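Side-chain contacts in p1 (Rice yellow mottle virus, PDB 6TY2), which suppresses RNA silencing for the virus and has a role in its spread, the piece described being the C-terminal zinc-binding part of a two-zinc-finger protein: residues Arg6-Arg11 with Pro42-Arg47; Ala17-Ala22 with Ala29-Leu34. All blocks are in the same frame, centred on the assembly; numbering follows the deposited sequence.

Interaction 1. Residues Arg6-Arg11 with Pro42-Arg47. With ZN (zinc ion), chain C.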
loop_
_atom_site.group_PDB
_atom_site.type_symbol
_atom_site.label_atom_id
_atom_site.label_comp_id
_atom_site.label_asym_id
_atom_site.label_seq_id
_atom_site.Cartn_x
_atom_site.Cartn_y
_atom_site.Cartn_z
ATOM N N ARG A 6 -15.554 2.595 10.834
ATOM C CA ARG A 6 -15.875 1.238 10.462
ATOM C C ARG A 6 -14.715 0.642 9.668
ATOM O O ARG A 6 -14.285 -0.472 9.946
ATOM C CB ARG A 6 -17.173 1.200 9.659
ATOM C CG ARG A 6 -17.858 -0.150 9.636
ATOM C CD ARG A 6 -18.958 -0.176 8.584
ATOM N NE ARG A 6 -19.825 1.000 8.674
ATOM C CZ ARG A 6 -21.092 0.975 9.084
ATOM N NH1 ARG A 6 -21.656 -0.172 9.447
ATOM N NH2 ARG A 6 -21.797 2.102 9.128
ATOM N N GLU A 7 -14.187 1.390 8.705
ATOM C CA GLU A 7 -13.102 0.874 7.868
ATOM C C GLU A 7 -11.792 0.718 8.647
ATOM O O GLU A 7 -10.986 -0.153 8.333
ATOM C CB GLU A 7 -12.891 1.775 6.647
ATOM C CG GLU A 7 -13.969 1.578 5.582
ATOM C CD GLU A 7 -13.849 2.553 4.418
ATOM O OE1 GLU A 7 -14.190 2.179 3.276
ATOM O OE2 GLU A 7 -13.426 3.700 4.645
ATOM N N HIS A 8 -11.573 1.554 9.657
ATOM C CA HIS A 8 -10.420 1.361 10.541
ATOM C C HIS A 8 -10.560 0.049 11.313
ATOM O O HIS A 8 -9.583 -0.678 11.479
ATOM C CB HIS A 8 -10.271 2.522 11.517
ATOM C CG HIS A 8 -9.841 3.804 10.879
ATOM N ND1 HIS A 8 -9.925 5.014 11.529
ATOM C CD2 HIS A 8 -9.309 4.064 9.658
ATOM C CE1 HIS A 8 -9.478 5.968 10.731
ATOM N NE2 HIS A 8 -9.091 5.417 9.595
ATOM N N GLN A 9 -11.777 -0.242 11.779
ATOM C CA GLN A 9 -12.065 -1.489 12.492
ATOM C C GLN A 9 -11.814 -2.712 11.633
ATOM O O GLN A 9 -11.152 -3.658 12.069
ATOM C CB GLN A 9 -13.518 -1.525 12.991
ATOM C CG GLN A 9 -13.750 -0.774 14.302
ATOM C CD GLN A 9 -15.163 -0.972 14.882
ATOM O OE1 GLN A 9 -16.144 -1.100 14.147
ATOM N NE2 GLN A 9 -15.259 -1.004 16.209
ATOM N N GLU A 10 -12.355 -2.709 10.420
ATOM C CA GLU A 10 -12.195 -3.853 9.538
ATOM C C GLU A 10 -10.726 -4.021 9.151
ATOM O O GLU A 10 -10.214 -5.136 9.114
ATOM C CB GLU A 10 -13.050 -3.727 8.268
ATOM C CG GLU A 10 -14.382 -2.982 8.391
ATOM C CD GLU A 10 -15.422 -3.645 9.299
ATOM O OE1 GLU A 10 -15.760 -4.833 9.073
ATOM O OE2 GLU A 10 -15.923 -2.957 10.226
ATOM N N ARG A 11 -10.048 -2.922 8.860
ATOM C CA ARG A 11 -8.630 -3.013 8.543
ATOM C C ARG A 11 -7.807 -3.458 9.759
ATOM O O ARG A 11 -6.895 -4.268 9.629
ATOM C CB ARG A 11 -8.101 -1.686 8.009
ATOM C CG ARG A 11 -6.664 -1.786 7.546
ATOM C CD ARG A 11 -6.484 -1.075 6.227
ATOM N NE ARG A 11 -5.070 -0.862 5.922
ATOM C CZ ARG A 11 -4.316 -1.731 5.261
ATOM N NH1 ARG A 11 -4.839 -2.884 4.848
ATOM N NH2 ARG A 11 -3.037 -1.453 5.017
ATOM N N PRO A 42 -5.804 5.696 1.420
ATOM C CA PRO A 42 -5.725 6.939 0.643
ATOM C C PRO A 42 -7.051 7.667 0.545
ATOM O O PRO A 42 -7.075 8.894 0.577
ATOM C CB PRO A 42 -5.268 6.462 -0.737
ATOM C CG PRO A 42 -4.550 5.186 -0.461
ATOM C CD PRO A 42 -5.320 4.540 0.653
ATOM N N GLU A 43 -8.135 6.909 0.452
ATOM C CA GLU A 43 -9.470 7.466 0.317
ATOM C C GLU A 43 -9.825 8.322 1.530
ATOM O O GLU A 43 -10.610 9.261 1.432
ATOM C CB GLU A 43 -10.503 6.340 0.131
ATOM C CG GLU A 43 -10.371 5.535 -1.173
ATOM C CD GLU A 43 -9.206 4.544 -1.167
ATOM O OE1 GLU A 43 -8.646 4.260 -0.091
ATOM O OE2 GLU A 43 -8.846 4.039 -2.248
ATOM N N HIS A 44 -9.229 8.004 2.674
ATOM C CA HIS A 44 -9.465 8.758 3.899
ATOM C C HIS A 44 -8.675 10.068 3.988
ATOM O O HIS A 44 -8.900 10.856 4.901
ATOM C CB HIS A 44 -9.119 7.914 5.123
ATOM C CG HIS A 44 -10.093 6.818 5.411
ATOM N ND1 HIS A 44 -10.017 6.046 6.545
ATOM C CD2 HIS A 44 -11.174 6.379 4.726
ATOM C CE1 HIS A 44 -11.004 5.166 6.544
ATOM N NE2 HIS A 44 -11.721 5.347 5.451
ATOM N N SER A 45 -7.743 10.281 3.064
ATOM C CA SER A 45 -6.789 11.372 3.182
ATOM C C SER A 45 -7.488 12.702 3.379
ATOM O O SER A 45 -8.434 13.017 2.672
ATOM C CB SER A 45 -5.890 11.432 1.947
ATOM O OG SER A 45 -4.686 12.114 2.237
ATOM N N GLY A 46 -7.019 13.466 4.358
ATOM C CA GLY A 46 -7.650 14.718 4.733
ATOM C C GLY A 46 -8.438 14.581 6.013
ATOM O O GLY A 46 -8.168 15.248 7.018
ATOM N N ARG A 47 -9.440 13.715 5.979
ATOM C CA ARG A 47 -10.193 13.444 7.167
ATOM C C ARG A 47 -9.303 12.662 8.126
ATOM O O ARG A 47 -9.337 12.891 9.320
ATOM C CB ARG A 47 -11.476 12.693 6.823
ATOM C CG ARG A 47 -12.419 13.512 5.961
ATOM C CD ARG A 47 -13.608 12.682 5.512
ATOM N NE ARG A 47 -13.188 11.669 4.556
ATOM C CZ ARG A 47 -13.999 10.771 4.021
ATOM N NH1 ARG A 47 -15.278 10.761 4.353
ATOM N NH2 ARG A 47 -13.529 9.887 3.154
HETATM ZN ZN ZN C . -8.589 6.712 8.087
#
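NE2 of H44 donates a short hydrogen bond of 2.5 Å to OE2 of E7, close to straight at 162°. The carboxylate oxygen lies near the plane of the imidazole, at its edge, and accepts the proton almost in line with its own C-O bond; the carboxylate as a whole is turned 34° from the ring. The glutamate spans the gap because its chain stays extended beyond CG, which carries the acid from the helix to the loop. The other nitrogen of the same ring, ND1 of H44, binds the zinc ion at 2.2 Å, while NE2 of H8 coordinates it from the helix at 2.0 Å. These two nitrogens, H8 NE2 and H44 ND1, come within 3.2 Å of each other only as fellow ligands, and the two rings meet obliquely, planes 64° apart, without stacking. H44 is thus tied at both nitrogens, by metal on one and carboxylate on the other, so its ring can hardly turn about the CB-CG bond. The carboxylate acts from the second shell: it orients the ring and would probably make H44 a more electron-rich ligand. C39 and C48 contribute sulfur ligands and complete the zinc coordination, and the H44 side chain also packs on I4, one turn of the helix before H8. The result is a four-ligand zinc site in the order His-Cys-His-Cys, at the core of a small zinc-finger domain that lacks the beta hairpin of a classical Cys2His2 finger.

Interaction 2. Residues Ala17-Ala22 with Ala29-Leu34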
loop_
_atom_site.group_PDB
_atom_site.type_symbol
_atom_site.label_atom_id
_atom_site.label_comp_id
_atom_site.label_asym_id
_atom_site.label_seq_id
_atom_site.Cartn_x
_atom_site.Cartn_y
_atom_site.Cartn_z
ATOM N N ALA A 17 -4.952 -10.187 12.447
ATOM C CA ALA A 17 -4.886 -11.555 11.950
ATOM C C ALA A 17 -3.536 -11.833 11.331
ATOM O O ALA A 17 -2.961 -12.893 11.556
ATOM C CB ALA A 17 -5.998 -11.808 10.937
ATOM N N CYS A 18 -3.041 -10.880 10.541
ATOM C CA CYS A 18 -1.738 -10.998 9.905
ATOM C C CYS A 18 -0.608 -11.018 10.907
ATOM O O CYS A 18 0.321 -11.809 10.768
ATOM C CB CYS A 18 -1.517 -9.850 8.912
ATOM S SG CYS A 18 -2.504 -9.962 7.412
ATOM N N ASN A 19 -0.658 -10.131 11.896
ATOM C CA ASN A 19 0.384 -10.096 12.919
ATOM C C ASN A 19 0.516 -11.435 13.635
ATOM O O ASN A 19 1.625 -11.913 13.864
ATOM C CB ASN A 19 0.118 -8.990 13.944
ATOM C CG ASN A 19 0.706 -7.647 13.521
ATOM O OD1 ASN A 19 1.612 -7.590 12.687
ATOM N ND2 ASN A 19 0.197 -6.564 14.105
ATOM N N ALA A 20 -0.623 -12.043 13.961
ATOM C CA ALA A 20 -0.651 -13.311 14.694
ATOM C C ALA A 20 -0.168 -14.457 13.830
ATOM O O ALA A 20 0.523 -15.343 14.308
ATOM C CB ALA A 20 -2.059 -13.600 15.211
ATOM N N ARG A 21 -0.529 -14.436 12.556
ATOM C CA ARG A 21 -0.021 -15.437 11.634
ATOM C C ARG A 21 1.487 -15.341 11.594
ATOM O O ARG A 21 2.191 -16.348 11.738
ATOM C CB ARG A 21 -0.609 -15.252 10.236
ATOM C CG ARG A 21 -0.213 -16.349 9.241
ATOM C CD ARG A 21 -0.720 -16.055 7.823
ATOM N NE ARG A 21 -2.102 -15.587 7.836
ATOM C CZ ARG A 21 -3.161 -16.384 7.744
ATOM N NH1 ARG A 21 -2.996 -17.700 7.612
ATOM N NH2 ARG A 21 -4.383 -15.867 7.780
ATOM N N ALA A 22 1.983 -14.117 11.425
ATOM C CA ALA A 22 3.412 -13.858 11.376
ATOM C C ALA A 22 4.141 -14.360 12.625
ATOM O O ALA A 22 5.177 -15.014 12.518
ATOM C CB ALA A 22 3.672 -12.348 11.182
ATOM N N ALA A 29 5.768 -9.298 14.707
ATOM C CA ALA A 29 4.489 -8.654 14.422
ATOM C C ALA A 29 4.717 -7.209 13.992
ATOM O O ALA A 29 4.668 -6.303 14.818
ATOM C CB ALA A 29 3.578 -8.707 15.636
ATOM N N SER A 30 4.937 -6.996 12.698
ATOM C CA SER A 30 5.342 -5.689 12.185
ATOM C C SER A 30 4.204 -4.713 11.846
ATOM O O SER A 30 4.436 -3.511 11.731
ATOM C CB SER A 30 6.219 -5.889 10.940
ATOM O OG SER A 30 5.660 -6.867 10.073
ATOM N N LEU A 31 2.981 -5.205 11.686
ATOM C CA LEU A 31 1.894 -4.329 11.259
ATOM C C LEU A 31 1.394 -3.444 12.419
ATOM O O LEU A 31 1.421 -3.827 13.593
ATOM C CB LEU A 31 0.750 -5.153 10.647
ATOM C CG LEU A 31 1.106 -5.903 9.353
ATOM C CD1 LEU A 31 -0.031 -6.787 8.872
ATOM C CD2 LEU A 31 1.499 -4.931 8.255
ATOM N N VAL A 32 0.966 -2.239 12.079
ATOM C CA VAL A 32 0.617 -1.255 13.093
ATOM C C VAL A 32 -0.818 -0.849 12.869
ATOM O O VAL A 32 -1.286 -0.811 11.733
ATOM C CB VAL A 32 1.568 -0.036 13.039
ATOM C CG1 VAL A 32 1.557 0.550 11.689
ATOM C CG2 VAL A 32 1.203 1.018 14.063
ATOM N N TYR A 33 -1.525 -0.573 13.956
ATOM C CA TYR A 33 -2.951 -0.321 13.883
ATOM C C TYR A 33 -3.288 1.106 13.405
ATOM O O TYR A 33 -2.546 2.049 13.636
ATOM C CB TYR A 33 -3.580 -0.584 15.242
ATOM C CG TYR A 33 -3.643 -2.045 15.663
ATOM C CD1 TYR A 33 -4.346 -2.977 14.912
ATOM C CD2 TYR A 33 -3.044 -2.472 16.838
ATOM C CE1 TYR A 33 -4.433 -4.305 15.311
ATOM C CE2 TYR A 33 -3.126 -3.799 17.256
ATOM C CZ TYR A 33 -3.824 -4.710 16.490
ATOM O OH TYR A 33 -3.905 -6.026 16.893
ATOM N N LEU A 34 -4.420 1.249 12.731
ATOM C CA LEU A 34 -4.841 2.548 12.211
ATOM C C LEU A 34 -5.693 3.358 13.198
ATOM O O LEU A 34 -6.475 2.801 13.979
ATOM C CB LEU A 34 -5.636 2.366 10.919
ATOM C CG LEU A 34 -4.979 2.010 9.591
ATOM C CD1 LEU A 34 -4.206 0.709 9.663
ATOM C CD2 LEU A 34 -6.069 1.906 8.549
#
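The carboxamide of N19 lies against the backbone of L31 and holds it at two points, with CG of N19 also resting 3.7 Å from the methyl CB of A29. OD1 of N19 accepts the amide N of L31 at 2.9 Å, the donor arriving in the carbonyl plane on a lone pair. From the other end of the group, ND2 of N19 gives a nearly straight bond (173°) to the carbonyl O of L31, 3.0 Å away. That oxygen lies in the plane of the asparagine amide, although ND2 itself sits above the plane of the peptide carbonyl. One side chain therefore satisfies both polar backbone groups of a residue that belongs to no regular strand, and the paired bonds fix the rotation of the amide. With CG anti to the carbonyl carbon (chi1 -64°), the L31 side chain reaches the helix, where CD1 of L31 presses tightly on CB of C18 at 3.4 Å; it also packs on I15 and N55. This surface contact fastens the irregular segment 29-34, extended from L31 onward, along helix 3-24 from its C-terminal part back towards its middle, where Y33 OH is hydrogen-bonded to OG of S16 and L34 N to OD1 of N12.

Both interactions draw on helix 3-24, the only regular helix of the chain: interaction 1 uses its first half and interaction 2 its second. Their centres lie about 17 Å apart, on opposite sides of the chain's centre. In sequence the order is 6-11, 17-22, 29-34, 42-47, so the chain pairs with the end of the helix first and then runs back to its beginning, closing interaction 2 within interaction 1. L34 bridges the two, its CD2 packing 3.8 Å from CD of R11 and also against the H8 ring. With no strands present, metal binding at one end and backbone capture at the other hold the loops to the helix.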